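Local coordinates for putative transcription regulator (Lactobacillus plantarum WCFS1, PDB 3COL), which probably binds DNA as a dimeric transcription regulator of the TetR family, through an N-terminal helix-turn-helix domain, at residues N53-A56 and L57-V61; A63-T66 and N67-L70; S161-H164 and T165-N169; I185-M188 and I189-M193. One frame throughout, in Å; residues are numbered along the deposited sequence.

Contact 1: residues N53-A56 and L57-V61; sequences NKQA and LIDSV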
ATOM      1  N   ASN A  53     -27.339  -0.251  -6.033  1.00 18.51           N
ATOM      2  CA  ASN A  53     -26.447   0.062  -7.181  1.00 18.12           C
ATOM      3  C   ASN A  53     -25.021  -0.392  -6.941  1.00 18.16           C
ATOM      4  O   ASN A  53     -24.732  -0.920  -5.877  1.00 18.59           O
ATOM      5  CB  ASN A  53     -26.518   1.566  -7.538  1.00 17.44           C
ATOM      6  CG  ASN A  53     -26.135   2.502  -6.371  1.00 16.95           C
ATOM      7  OD1 ASN A  53     -25.427   2.113  -5.439  1.00 16.30           O
ATOM      8  ND2 ASN A  53     -26.609   3.752  -6.435  1.00 12.94           N
ATOM      9  N   LYS A  54     -24.147  -0.178  -7.923  1.00 17.81           N
ATOM     10  CA  LYS A  54     -22.745  -0.583  -7.877  1.00 18.82           C
ATOM     11  C   LYS A  54     -22.053  -0.007  -6.633  1.00 17.97           C
ATOM     12  O   LYS A  54     -21.386  -0.737  -5.926  1.00 18.48           O
ATOM     13  CB  LYS A  54     -22.033  -0.159  -9.178  1.00 19.07           C
ATOM     14  CG  LYS A  54     -20.529  -0.000  -9.087  1.00 22.40           C
ATOM     15  CD  LYS A  54     -19.946   0.645 -10.363  1.00 21.54           C
ATOM     16  CE  LYS A  54     -18.384   0.621 -10.367  1.00 24.30           C
ATOM     17  NZ  LYS A  54     -17.839   1.240 -11.686  1.00 25.51           N
ATOM     18  N   GLN A  55     -22.234   1.282  -6.349  1.00 17.06           N
ATOM     19  CA  GLN A  55     -21.642   1.894  -5.137  1.00 17.41           C
ATOM     20  C   GLN A  55     -22.053   1.195  -3.833  1.00 16.83           C
ATOM     21  O   GLN A  55     -21.226   0.972  -2.985  1.00 16.13           O
ATOM     22  CB  GLN A  55     -21.959   3.403  -5.022  1.00 17.28           C
ATOM     23  CG  GLN A  55     -21.050   4.133  -4.015  1.00 18.40           C
ATOM     24  CD  GLN A  55     -19.556   4.027  -4.396  1.00 23.61           C
ATOM     25  OE1 GLN A  55     -19.177   4.322  -5.541  1.00 26.24           O
ATOM     26  NE2 GLN A  55     -18.717   3.591  -3.455  1.00 20.58           N
ATOM     27  N   ALA A  56     -23.340   0.890  -3.677  1.00 16.49           N
ATOM     28  CA  ALA A  56     -23.819   0.128  -2.521  1.00 16.64           C
ATOM     29  C   ALA A  56     -23.120  -1.250  -2.406  1.00 16.21           C
ATOM     30  O   ALA A  56     -22.807  -1.698  -1.300  1.00 16.06           O
ATOM     31  CB  ALA A  56     -25.358  -0.020  -2.563  1.00 15.42           C
ATOM     32  N   LEU A  57     -22.882  -1.915  -3.536  1.00 15.95           N
ATOM     33  CA  LEU A  57     -22.172  -3.220  -3.537  1.00 15.60           C
ATOM     34  C   LEU A  57     -20.732  -3.073  -2.971  1.00 15.28           C
ATOM     35  O   LEU A  57     -20.313  -3.839  -2.113  1.00 14.80           O
ATOM     36  CB  LEU A  57     -22.095  -3.825  -4.942  1.00 15.24           C
ATOM     37  CG  LEU A  57     -23.403  -4.288  -5.586  1.00 15.91           C
ATOM     38  CD1 LEU A  57     -23.246  -4.515  -7.095  1.00 14.65           C
ATOM     39  CD2 LEU A  57     -23.932  -5.563  -4.885  1.00 14.90           C
ATOM     40  N   ILE A  58     -20.020  -2.066  -3.456  1.00 14.81           N
ATOM     41  CA  ILE A  58     -18.640  -1.759  -3.039  1.00 14.18           C
ATOM     42  C   ILE A  58     -18.598  -1.345  -1.541  1.00 13.85           C
ATOM     43  O   ILE A  58     -17.741  -1.828  -0.771  1.00 13.89           O
ATOM     44  CB  ILE A  58     -18.057  -0.624  -3.946  1.00 14.34           C
ATOM     45  CG1 ILE A  58     -17.805  -1.146  -5.389  1.00 14.66           C
ATOM     46  CG2 ILE A  58     -16.778  -0.028  -3.346  1.00 12.51           C
ATOM     47  CD1 ILE A  58     -17.726   0.003  -6.474  1.00 14.43           C
ATOM     48  N   ASP A  59     -19.491  -0.440  -1.150  1.00 10.89           N
ATOM     49  CA  ASP A  59     -19.502   0.077   0.200  1.00  9.88           C
ATOM     50  C   ASP A  59     -19.729  -1.061   1.188  1.00  9.84           C
ATOM     51  O   ASP A  59     -19.170  -1.047   2.269  1.00  8.73           O
ATOM     52  CB  ASP A  59     -20.591   1.140   0.403  1.00  9.51           C
ATOM     53  CG  ASP A  59     -20.280   2.461  -0.305  1.00 12.46           C
ATOM     54  OD1 ASP A  59     -19.163   2.600  -0.861  1.00 14.20           O
ATOM     55  OD2 ASP A  59     -21.171   3.347  -0.321  1.00 15.83           O
ATOM     56  N   SER A  60     -20.579  -2.026   0.800  1.00  9.76           N
ATOM     57  CA  SER A  60     -20.904  -3.185   1.649  1.00 10.24           C
ATOM     58  C   SER A  60     -19.672  -4.057   1.904  1.00  9.48           C
ATOM     59  O   SER A  60     -19.386  -4.446   3.046  1.00  9.78           O
ATOM     60  CB  SER A  60     -22.042  -4.002   1.042  1.00  9.66           C
ATOM     61  OG  SER A  60     -22.315  -5.155   1.833  1.00 13.56           O
ATOM     62  N   VAL A  61     -18.926  -4.341   0.847  1.00  9.43           N
ATOM     63  CA  VAL A  61     -17.675  -5.075   0.984  1.00  9.33           C
ATOM     64  C   VAL A  61     -16.612  -4.273   1.759  1.00  9.55           C
ATOM     65  O   VAL A  61     -15.872  -4.839   2.581  1.00  9.13           O
ATOM     66  CB  VAL A  61     -17.133  -5.560  -0.388  1.00  9.12           C
ATOM     67  CG1 VAL A  61     -15.740  -6.177  -0.228  1.00  7.99           C
ATOM     68  CG2 VAL A  61     -18.147  -6.558  -1.026  1.00  8.91           C
TER
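Leu57 N, Ile58 N, Asp59 N and Ser60 N reach back to the carbonyls of Asn53, Lys54, Gln55 and Ala56 in turn, four successive i to i+4 bonds that wind the first turns of helix 54-67. Asn53 is the N-cap of this helix: its OD1 accepts from Ala56 N at 3.0 Å, the N-H pointing almost straight at it (167°), while its backbone O takes Leu57 N. Both oxygens of the cap residue thus serve amides of the first turn. One turn on, the side chains of Gln55 and Asp59 are joined by a hydrogen bond from Gln55 NE2 to Asp59 OD1 of 2.8 Å. The acceptor lies in the amide plane of Gln55, but the nitrogen arrives from above the carboxylate plane, and the two flat groups are turned 49° apart. Gln55 gets there by bending at its second torsion (chi2 60°), which folds the amide back over the helix toward Asp59. The segment belongs to the helix that follows the helix-turn-helix of the TetR-type DNA-binding domain, and its buried face packs against the other helices of that domain. Leu57 packs on Ile15 and Val19 of helix 11-26 and on Val36 of helix 33-40, with its CG 3.6 Å from Asn53 O. Lys54 runs alongside Ile58, its CG 3.8 Å from Ile58 CD1, and its extended chain carries NZ to a hydrogen bond with Ala29 O. Ile58 turns to Ile113 of helix 106-117, and Ser60 OG bonds to Gln16 NE2.

Contact 2: residues A63-T66 and N67-L70; sequences ARET and NRIL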
ATOM      1  N   ALA A  63     -17.186  -2.112   4.224  1.00 10.35           N
ATOM      2  CA  ALA A  63     -17.552  -2.161   5.630  1.00 10.98           C
ATOM      3  C   ALA A  63     -17.355  -3.567   6.225  1.00 11.48           C
ATOM      4  O   ALA A  63     -16.939  -3.687   7.364  1.00 11.38           O
ATOM      5  CB  ALA A  63     -18.994  -1.667   5.847  1.00 10.62           C
ATOM      6  N   ARG A  64     -17.654  -4.617   5.450  1.00 11.50           N
ATOM      7  CA  ARG A  64     -17.374  -5.989   5.856  1.00 11.67           C
ATOM      8  C   ARG A  64     -15.899  -6.229   6.177  1.00 12.09           C
ATOM      9  O   ARG A  64     -15.574  -6.741   7.267  1.00 10.35           O
ATOM     10  CB  ARG A  64     -17.796  -6.991   4.777  1.00 12.30           C
ATOM     11  CG  ARG A  64     -17.775  -8.457   5.251  1.00 13.84           C
ATOM     12  CD  ARG A  64     -18.105  -9.424   4.138  1.00 12.37           C
ATOM     13  NE  ARG A  64     -17.038  -9.533   3.146  1.00 15.24           N
ATOM     14  CZ  ARG A  64     -17.031 -10.458   2.181  1.00 16.64           C
ATOM     15  NH1 ARG A  64     -18.033 -11.339   2.097  1.00 14.98           N
ATOM     16  NH2 ARG A  64     -16.024 -10.503   1.305  1.00 17.47           N
ATOM     17  N   GLU A  65     -15.021  -5.895   5.233  1.00 11.55           N
ATOM     18  CA  GLU A  65     -13.584  -6.062   5.463  1.00 13.92           C
ATOM     19  C   GLU A  65     -13.075  -5.250   6.666  1.00 14.65           C
ATOM     20  O   GLU A  65     -12.445  -5.815   7.553  1.00 15.58           O
ATOM     21  CB  GLU A  65     -12.743  -5.745   4.202  1.00 13.05           C
ATOM     22  CG  GLU A  65     -13.040  -6.694   3.006  1.00 12.84           C
ATOM     23  CD  GLU A  65     -13.074  -8.157   3.411  1.00 14.93           C
ATOM     24  OE1 GLU A  65     -12.051  -8.660   3.955  1.00 13.72           O
ATOM     25  OE2 GLU A  65     -14.120  -8.806   3.206  1.00 13.81           O
ATOM     26  N   THR A  66     -13.361  -3.945   6.700  1.00 15.55           N
ATOM     27  CA  THR A  66     -12.880  -3.096   7.797  1.00 16.21           C
ATOM     28  C   THR A  66     -13.418  -3.506   9.147  1.00 17.13           C
ATOM     29  O   THR A  66     -12.693  -3.503  10.134  1.00 16.66           O
ATOM     30  CB  THR A  66     -13.128  -1.598   7.551  1.00 16.20           C
ATOM     31  OG1 THR A  66     -14.520  -1.358   7.352  1.00 15.73           O
ATOM     32  CG2 THR A  66     -12.360  -1.155   6.356  1.00 15.18           C
ATOM     33  N   ASN A  67     -14.689  -3.885   9.189  1.00 19.17           N
ATOM     34  CA  ASN A  67     -15.293  -4.343  10.443  1.00 21.56           C
ATOM     35  C   ASN A  67     -14.769  -5.682  10.962  1.00 22.32           C
ATOM     36  O   ASN A  67     -14.896  -5.996  12.135  1.00 21.68           O
ATOM     37  CB  ASN A  67     -16.813  -4.329  10.322  1.00 22.12           C
ATOM     38  CG  ASN A  67     -17.385  -2.954  10.602  1.00 24.73           C
ATOM     39  OD1 ASN A  67     -17.560  -2.130   9.697  1.00 28.32           O
ATOM     40  ND2 ASN A  67     -17.625  -2.677  11.878  1.00 27.97           N
ATOM     41  N   ARG A  68     -14.128  -6.454  10.098  1.00 24.13           N
ATOM     42  CA  ARG A  68     -13.554  -7.712  10.557  1.00 26.32           C
ATOM     43  C   ARG A  68     -12.217  -7.533  11.304  1.00 25.65           C
ATOM     44  O   ARG A  68     -11.740  -8.451  11.973  1.00 26.42           O
ATOM     45  CB  ARG A  68     -13.422  -8.725   9.392  1.00 26.61           C
ATOM     46  CG  ARG A  68     -14.358  -9.928   9.523  1.00 28.89           C
ATOM     47  CD  ARG A  68     -13.894 -11.129   8.669  1.00 28.90           C
ATOM     48  NE  ARG A  68     -14.622 -11.289   7.390  1.00 30.46           N
ATOM     49  CZ  ARG A  68     -14.190 -10.844   6.214  1.00 29.72           C
ATOM     50  NH1 ARG A  68     -13.042 -10.175   6.135  1.00 28.89           N
ATOM     51  NH2 ARG A  68     -14.906 -11.069   5.119  1.00 28.83           N
ATOM     52  N   ILE A  69     -11.608  -6.363  11.206  1.00 25.16           N
ATOM     53  CA  ILE A  69     -10.286  -6.195  11.807  1.00 25.35           C
ATOM     54  C   ILE A  69     -10.296  -6.274  13.358  1.00 25.71           C
ATOM     55  O   ILE A  69      -9.570  -7.101  13.948  1.00 26.32           O
ATOM     56  CB  ILE A  69      -9.589  -4.938  11.301  1.00 25.26           C
ATOM     57  CG1 ILE A  69      -9.573  -4.934   9.762  1.00 24.29           C
ATOM     58  CG2 ILE A  69      -8.147  -4.833  11.905  1.00 26.40           C
ATOM     59  CD1 ILE A  69      -9.009  -3.683   9.154  1.00 20.88           C
ATOM     60  N   LEU A  70     -11.144  -5.470  13.996  1.00 25.01           N
ATOM     61  CA  LEU A  70     -11.245  -5.413  15.456  1.00 25.06           C
ATOM     62  C   LEU A  70     -12.642  -5.743  15.959  1.00 25.53           C
ATOM     63  O   LEU A  70     -13.625  -5.236  15.430  1.00 24.97           O
ATOM     64  CB  LEU A  70     -10.897  -4.003  15.944  1.00 24.62           C
ATOM     65  CG  LEU A  70      -9.567  -3.413  15.493  1.00 23.42           C
ATOM     66  CD1 LEU A  70      -9.569  -1.926  15.687  1.00 23.09           C
ATOM     67  CD2 LEU A  70      -8.402  -4.064  16.211  1.00 23.17           C
TER
HETATM   68  O   HOH W   1     -12.585  -3.108  12.805  1.00 21.96           O
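Glu65 and Arg68 meet in a two-pronged salt bridge, the close-knit part of this contact at the C-terminal end of helix 54-67. Arg68 comes end-on with NH1 and NH2: NH1 lies 2.8 Å from Glu65 OE1, and NH2 lies 3.1 Å from Glu65 OE2. The grip is skewed, since the carboxylate and guanidinium planes stand 58° apart and OE1 is met from above the carboxylate plane, although it sits in the plane of the guanidinium. OE2 also accepts from Arg64 NE at 3.0 Å, so one oxygen serves two arginines in a salt-bridge network. Gathered on this shared carboxylate, the guanidinium groups come close, with Arg68 NH2 over one face of the Arg64 group and 3.3 Å from Arg64 NE. Arg64 is bent at chi3 (71°), which turns NE back toward the glutamate, and its NH1 forms a further salt bridge with Asp17. Two positive neighbours would be expected to keep Glu65 ionised. The other side is looser and more exposed. Asn67 N bonds to Ala63 O at 2.9 Å; beyond it Arg68 N bonds to Glu65 O, with a weak bond to Arg64 O, and Ile69 N to Thr66 O. A water bridges Thr66 O, to which it donates at 2.7 Å, and Leu70 N. Around the network, Glu65 OE1 also bonds to Ser106 OG of helix 106-117, Ile69 leans on Tyr99 of helix 85-102, and Arg64 lies against Ala20 of helix 11-26, so the helix end is set among three others.

Contact 3: residues S161-H164 and T165-N169; sequences STIH and THTTN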
ATOM      1  N   SER A 161       0.837  -1.018   5.939  0.50  4.20           N
ATOM      2  CA  SER A 161       1.668  -1.345   4.760  0.50  4.23           C
ATOM      3  C   SER A 161       2.634  -2.496   5.011  0.50  4.00           C
ATOM      4  O   SER A 161       2.764  -3.387   4.177  0.50  4.10           O
ATOM      5  CB  SER A 161       2.409  -0.120   4.245  0.50  4.56           C
ATOM      6  OG  SER A 161       3.365  -0.491   3.275  0.50  6.82           O
ATOM      7  N   THR A 162       3.273  -2.487   6.177  1.00  4.09           N
ATOM      8  CA  THR A 162       4.216  -3.552   6.600  1.00  4.04           C
ATOM      9  C   THR A 162       3.495  -4.905   6.754  1.00  3.35           C
ATOM     10  O   THR A 162       3.983  -5.905   6.261  1.00  2.00           O
ATOM     11  CB  THR A 162       4.929  -3.201   7.931  1.00  3.81           C
ATOM     12  OG1 THR A 162       5.633  -1.959   7.759  1.00  4.71           O
ATOM     13  CG2 THR A 162       5.936  -4.290   8.380  1.00  2.80           C
ATOM     14  N   ILE A 163       2.346  -4.905   7.440  1.00  2.29           N
ATOM     15  CA  ILE A 163       1.558  -6.112   7.575  1.00  2.34           C
ATOM     16  C   ILE A 163       1.016  -6.577   6.231  1.00  2.37           C
ATOM     17  O   ILE A 163       0.994  -7.770   5.942  1.00  2.39           O
ATOM     18  CB  ILE A 163       0.445  -5.930   8.639  1.00  2.19           C
ATOM     19  CG1 ILE A 163       1.097  -5.838  10.036  1.00  3.28           C
ATOM     20  CG2 ILE A 163      -0.599  -7.039   8.532  1.00  2.00           C
ATOM     21  CD1 ILE A 163       0.137  -5.336  11.168  1.00  3.12           C
ATOM     22  N   HIS A 164       0.578  -5.641   5.393  1.00  2.76           N
ATOM     23  CA  HIS A 164       0.054  -6.043   4.113  1.00  3.38           C
ATOM     24  C   HIS A 164       1.128  -6.724   3.245  1.00  3.29           C
ATOM     25  O   HIS A 164       0.874  -7.776   2.704  1.00  3.42           O
ATOM     26  CB  HIS A 164      -0.588  -4.860   3.385  1.00  2.85           C
ATOM     27  CG  HIS A 164      -1.317  -5.257   2.152  1.00  5.14           C
ATOM     28  ND1 HIS A 164      -1.479  -4.415   1.081  1.00 10.38           N
ATOM     29  CD2 HIS A 164      -1.924  -6.416   1.811  1.00  5.27           C
ATOM     30  CE1 HIS A 164      -2.147  -5.041   0.126  1.00  7.80           C
ATOM     31  NE2 HIS A 164      -2.425  -6.254   0.545  1.00  4.17           N
ATOM     32  N   THR A 165       2.311  -6.114   3.131  1.00  3.58           N
ATOM     33  CA  THR A 165       3.438  -6.664   2.365  1.00  4.93           C
ATOM     34  C   THR A 165       3.824  -8.059   2.871  1.00  4.45           C
ATOM     35  O   THR A 165       4.018  -8.988   2.090  1.00  5.41           O
ATOM     36  CB  THR A 165       4.662  -5.725   2.393  1.00  4.48           C
ATOM     37  OG1 THR A 165       4.296  -4.421   1.902  1.00  6.37           O
ATOM     38  CG2 THR A 165       5.789  -6.252   1.508  1.00  6.40           C
ATOM     39  N   HIS A 166       3.918  -8.195   4.181  1.00  4.08           N
ATOM     40  CA  HIS A 166       4.264  -9.463   4.818  1.00  4.19           C
ATOM     41  C   HIS A 166       3.209 -10.525   4.448  1.00  4.08           C
ATOM     42  O   HIS A 166       3.544 -11.648   4.115  1.00  4.05           O
ATOM     43  CB  HIS A 166       4.366  -9.221   6.344  1.00  2.87           C
ATOM     44  CG  HIS A 166       4.727 -10.440   7.147  1.00  5.30           C
ATOM     45  ND1 HIS A 166       5.828 -11.228   6.868  1.00  5.00           N
ATOM     46  CD2 HIS A 166       4.157 -10.974   8.254  1.00  2.00           C
ATOM     47  CE1 HIS A 166       5.907 -12.206   7.758  1.00  4.22           C
ATOM     48  NE2 HIS A 166       4.904 -12.077   8.606  1.00  4.65           N
ATOM     49  N   THR A 167       1.929 -10.137   4.475  1.00  4.15           N
ATOM     50  CA  THR A 167       0.828 -11.050   4.132  1.00  4.43           C
ATOM     51  C   THR A 167       0.875 -11.528   2.678  1.00  4.91           C
ATOM     52  O   THR A 167       0.765 -12.710   2.421  1.00  4.58           O
ATOM     53  CB  THR A 167      -0.522 -10.384   4.389  1.00  4.70           C
ATOM     54  OG1 THR A 167      -0.565  -9.994   5.780  1.00  4.73           O
ATOM     55  CG2 THR A 167      -1.685 -11.365   4.061  1.00  3.27           C
ATOM     56  N   THR A 168       1.061 -10.602   1.738  1.00  4.45           N
ATOM     57  CA  THR A 168       1.123 -10.969   0.334  1.00  4.54           C
ATOM     58  C   THR A 168       2.424 -11.727   0.034  1.00  4.92           C
ATOM     59  O   THR A 168       2.431 -12.614  -0.808  1.00  5.80           O
ATOM     60  CB  THR A 168       0.940  -9.723  -0.600  1.00  4.63           C
ATOM     61  OG1 THR A 168       1.992  -8.809  -0.361  1.00  6.79           O
ATOM     62  CG2 THR A 168      -0.353  -8.984  -0.313  1.00  4.57           C
ATOM     63  N   ASN A 169       3.513 -11.412   0.740  1.00  4.39           N
ATOM     64  CA  ASN A 169       4.747 -12.211   0.595  1.00  4.22           C
ATOM     65  C   ASN A 169       4.469 -13.682   0.907  1.00  4.08           C
ATOM     66  O   ASN A 169       4.956 -14.597   0.207  1.00  3.98           O
ATOM     67  CB  ASN A 169       5.868 -11.723   1.535  1.00  2.96           C
ATOM     68  CG  ASN A 169       6.611 -10.486   1.034  1.00  3.17           C
ATOM     69  OD1 ASN A 169       6.544 -10.119  -0.129  1.00  3.54           O
ATOM     70  ND2 ASN A 169       7.341  -9.824   1.960  1.00  2.30           N
TER
HETATM   71  O   HOH W   2       5.139  -2.260   2.922  1.00 24.67           O
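Helix 152-171, one of the helices at the dimer interface of this TetR-family regulator, carries hydroxyls and histidines on several faces here. Thr167 and Ile163 make the closest side-chain link between residues 161-164 and 165-169: Thr167 OG1 donates to Ile163 O at 2.7 Å, while Thr167 N donates to the same oxygen at 2.9 Å. The two donors arrive from opposite faces of the carbonyl plane. The hydroxyl is swung back over the preceding turn because OG1 stands anti to its own carbonyl carbon (chi1 -58°), and it also bonds to Ser100 OG of helix 85-102. A valine at Thr167 would probably leave Ile163 O with its backbone donor but without the hydroxyl, and Ser100 without this mate. Toward the second subunit, Thr165 packs on Leu154 of that chain; a water bridge between Thr165 OG1 and Ser161 OG is doubtful, because it rests on one of two Ser161 conformers and its distances are very short. On another face, His164 NE2 comes within 3.5 Å of Thr168 CG2, the two side chains crossing at a slant, and is itself hydrogen-bonded to Thr108 OG1 of helix 106-117. The backbones of this pair are joined as well, Thr168 N meeting His164 O at 3.0 Å and nearly along the C=O axis.

Contact 4: residues I185-M188 and I189-M193; sequences IFQM and IWDAM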
ATOM      1  N   ILE A 185       8.385  -8.757  13.035  1.00  4.87           N
ATOM      2  CA  ILE A 185       7.731  -7.751  12.206  1.00  4.95           C
ATOM      3  C   ILE A 185       7.395  -6.503  13.030  1.00  4.98           C
ATOM      4  O   ILE A 185       7.577  -5.361  12.566  1.00  5.45           O
ATOM      5  CB  ILE A 185       6.446  -8.339  11.575  1.00  6.52           C
ATOM      6  CG1 ILE A 185       6.730  -9.643  10.803  1.00  5.38           C
ATOM      7  CG2 ILE A 185       5.705  -7.273  10.726  1.00  5.76           C
ATOM      8  CD1 ILE A 185       7.846  -9.516   9.708  1.00  8.01           C
ATOM      9  N   PHE A 186       6.905  -6.711  14.259  1.00  4.51           N
ATOM     10  CA  PHE A 186       6.570  -5.602  15.165  1.00  4.33           C
ATOM     11  C   PHE A 186       7.814  -4.804  15.525  1.00  3.92           C
ATOM     12  O   PHE A 186       7.713  -3.624  15.797  1.00  5.10           O
ATOM     13  CB  PHE A 186       5.907  -6.101  16.465  1.00  3.53           C
ATOM     14  CG  PHE A 186       5.385  -4.968  17.353  1.00  3.83           C
ATOM     15  CD1 PHE A 186       4.434  -4.059  16.867  1.00  6.45           C
ATOM     16  CD2 PHE A 186       5.834  -4.816  18.647  1.00  2.95           C
ATOM     17  CE1 PHE A 186       3.967  -3.016  17.664  1.00  7.05           C
ATOM     18  CE2 PHE A 186       5.358  -3.790  19.458  1.00  2.00           C
ATOM     19  CZ  PHE A 186       4.436  -2.890  18.972  1.00  3.20           C
ATOM     20  N   GLN A 187       8.997  -5.423  15.528  1.00  3.88           N
ATOM     21  CA  GLN A 187      10.205  -4.623  15.804  1.00  4.84           C
ATOM     22  C   GLN A 187      10.375  -3.475  14.752  1.00  4.74           C
ATOM     23  O   GLN A 187      10.648  -2.308  15.100  1.00  4.63           O
ATOM     24  CB  GLN A 187      11.442  -5.503  15.889  1.00  4.25           C
ATOM     25  CG  GLN A 187      12.668  -4.780  16.477  1.00  8.46           C
ATOM     26  CD  GLN A 187      13.942  -5.584  16.263  1.00 13.98           C
ATOM     27  OE1 GLN A 187      14.224  -6.065  15.142  1.00 17.54           O
ATOM     28  NE2 GLN A 187      14.692  -5.777  17.329  1.00 12.76           N
HETATM   29  N   MSE A 188      10.182  -3.792  13.479  1.00  4.99           N
HETATM   30  CA  MSE A 188      10.237  -2.747  12.432  1.00  5.80           C
HETATM   31  C   MSE A 188       9.125  -1.670  12.622  1.00  4.76           C
HETATM   32  O   MSE A 188       9.395  -0.471  12.603  1.00  4.82           O
HETATM   33  CB  MSE A 188      10.163  -3.357  11.034  1.00  4.44           C
HETATM   34  CG  MSE A 188       9.705  -2.304   9.981  1.00  7.54           C
HETATM   35 SE   MSE A 188       9.801  -3.018   8.177  0.80  8.94          SE
HETATM   36  CE  MSE A 188      11.685  -2.805   7.763  1.00  6.13           C
ATOM     37  N   ILE A 189       7.883  -2.112  12.828  1.00  4.69           N
ATOM     38  CA  ILE A 189       6.731  -1.202  12.962  1.00  3.87           C
ATOM     39  C   ILE A 189       6.839  -0.308  14.190  1.00  4.00           C
ATOM     40  O   ILE A 189       6.602   0.888  14.106  1.00  3.18           O
ATOM     41  CB  ILE A 189       5.411  -1.996  12.999  1.00  4.29           C
ATOM     42  CG1 ILE A 189       5.165  -2.704  11.645  1.00  3.68           C
ATOM     43  CG2 ILE A 189       4.232  -1.106  13.453  1.00  6.20           C
ATOM     44  CD1 ILE A 189       4.058  -3.748  11.721  1.00  3.62           C
ATOM     45  N   TRP A 190       7.206  -0.904  15.328  1.00  3.89           N
ATOM     46  CA  TRP A 190       7.333  -0.157  16.586  1.00  4.07           C
ATOM     47  C   TRP A 190       8.507   0.820  16.571  1.00  3.58           C
ATOM     48  O   TRP A 190       8.372   1.949  17.037  1.00  3.71           O
ATOM     49  CB  TRP A 190       7.416  -1.111  17.827  1.00  3.71           C
ATOM     50  CG  TRP A 190       7.493  -0.376  19.188  1.00  2.27           C
ATOM     51  CD1 TRP A 190       8.484  -0.498  20.137  1.00  4.12           C
ATOM     52  CD2 TRP A 190       6.555   0.594  19.723  1.00  4.06           C
ATOM     53  NE1 TRP A 190       8.215   0.314  21.205  1.00  3.98           N
ATOM     54  CE2 TRP A 190       7.056   1.008  20.978  1.00  2.32           C
ATOM     55  CE3 TRP A 190       5.358   1.175  19.241  1.00  3.39           C
ATOM     56  CZ2 TRP A 190       6.386   1.949  21.782  1.00  6.32           C
ATOM     57  CZ3 TRP A 190       4.702   2.112  20.023  1.00  4.82           C
ATOM     58  CH2 TRP A 190       5.213   2.500  21.283  1.00  3.11           C
ATOM     59  N   ASP A 191       9.671   0.385  16.084  1.00  3.65           N
ATOM     60  CA  ASP A 191      10.795   1.334  15.826  1.00  3.37           C
ATOM     61  C   ASP A 191      10.370   2.533  14.947  1.00  3.73           C
ATOM     62  O   ASP A 191      10.731   3.694  15.231  1.00  2.56           O
ATOM     63  CB  ASP A 191      12.001   0.637  15.172  1.00  2.79           C
ATOM     64  CG  ASP A 191      12.720  -0.301  16.129  1.00  3.42           C
ATOM     65  OD1 ASP A 191      12.359  -0.295  17.316  1.00  3.28           O
ATOM     66  OD2 ASP A 191      13.636  -1.043  15.700  1.00  2.91           O
ATOM     67  N   ALA A 192       9.654   2.232  13.861  1.00  3.20           N
ATOM     68  CA  ALA A 192       9.151   3.287  12.929  1.00  3.15           C
ATOM     69  C   ALA A 192       8.324   4.299  13.714  1.00  3.82           C
ATOM     70  O   ALA A 192       8.553   5.477  13.605  1.00  4.62           O
ATOM     71  CB  ALA A 192       8.297   2.683  11.871  1.00  2.39           C
HETATM   72  N   MSE A 193       7.389   3.817  14.529  1.00  4.45           N
HETATM   73  CA  MSE A 193       6.466   4.682  15.288  1.00  6.49           C
HETATM   74  C   MSE A 193       7.061   5.409  16.511  1.00  6.64           C
HETATM   75  O   MSE A 193       6.701   6.544  16.788  1.00  7.26           O
HETATM   76  CB  MSE A 193       5.261   3.857  15.800  1.00  5.90           C
HETATM   77  CG  MSE A 193       4.417   3.157  14.706  1.00  3.04           C
HETATM   78 SE   MSE A 193       3.064   2.031  15.489  0.70  8.34          SE
HETATM   79  CE  MSE A 193       1.735   3.363  16.036  1.00  3.49           C
TER
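Phe186 O receives Trp190 N at 2.8 Å, the shortest hydrogen bond of this turn of helix 182-193, with a nearly straight N-H...O. The two aromatic side chains of this bonded pair run alongside each other. Trp190 CB lies over one face of the Phe186 ring, 3.8 Å from the ring centroid in a CH-pi contact, and Phe186 CZ is 3.7 Å from that carbon. The five-membered ring of Trp190 is nearly parallel to the Phe186 ring (17°) but slid aside, leaving the rings with little overlap. Both side chains extend anti to their backbone nitrogens (chi1 -173° and -178°), which sends them the same way, toward helix 85-102: Phe186 reaches Val93 and Trp190 reaches Ile89. A serine in place of Phe186 would probably strip Trp190 CB of the ring face beneath it and open a gap beside Val93. Around the helix, Ile185 CG2 touches Ile189 CD1 at 4.0 Å. Asp191 OD2 forms a salt bridge with Lys148 of the second subunit, whose Ala192 packs on Ala192 here. The aromatic pair thus packs within its own subunit, while the dimer side combines apolar packing at Ala192 with the charge pair of Asp191.

How the contacts relate
All four contacts are local, lying in series along the chain; none nests in or crosses another, and none closes a long loop. Contact 1 starts helix 54-67 at the DNA-binding domain, and contact 2 ends the same helix, their centres about 15 Å apart, so this one helix runs from the N-terminal helices toward the larger helical domain. Contacts 3 and 4 belong to consecutive helices, 152-171 and 182-193, and touch directly: Thr162 CG2 lies 3.7 Å from Ile189 CG1. Both reach the second subunit. Contacts 1 and 4 are farthest apart, centres about 35 Å, on opposite sides of the chain's centre.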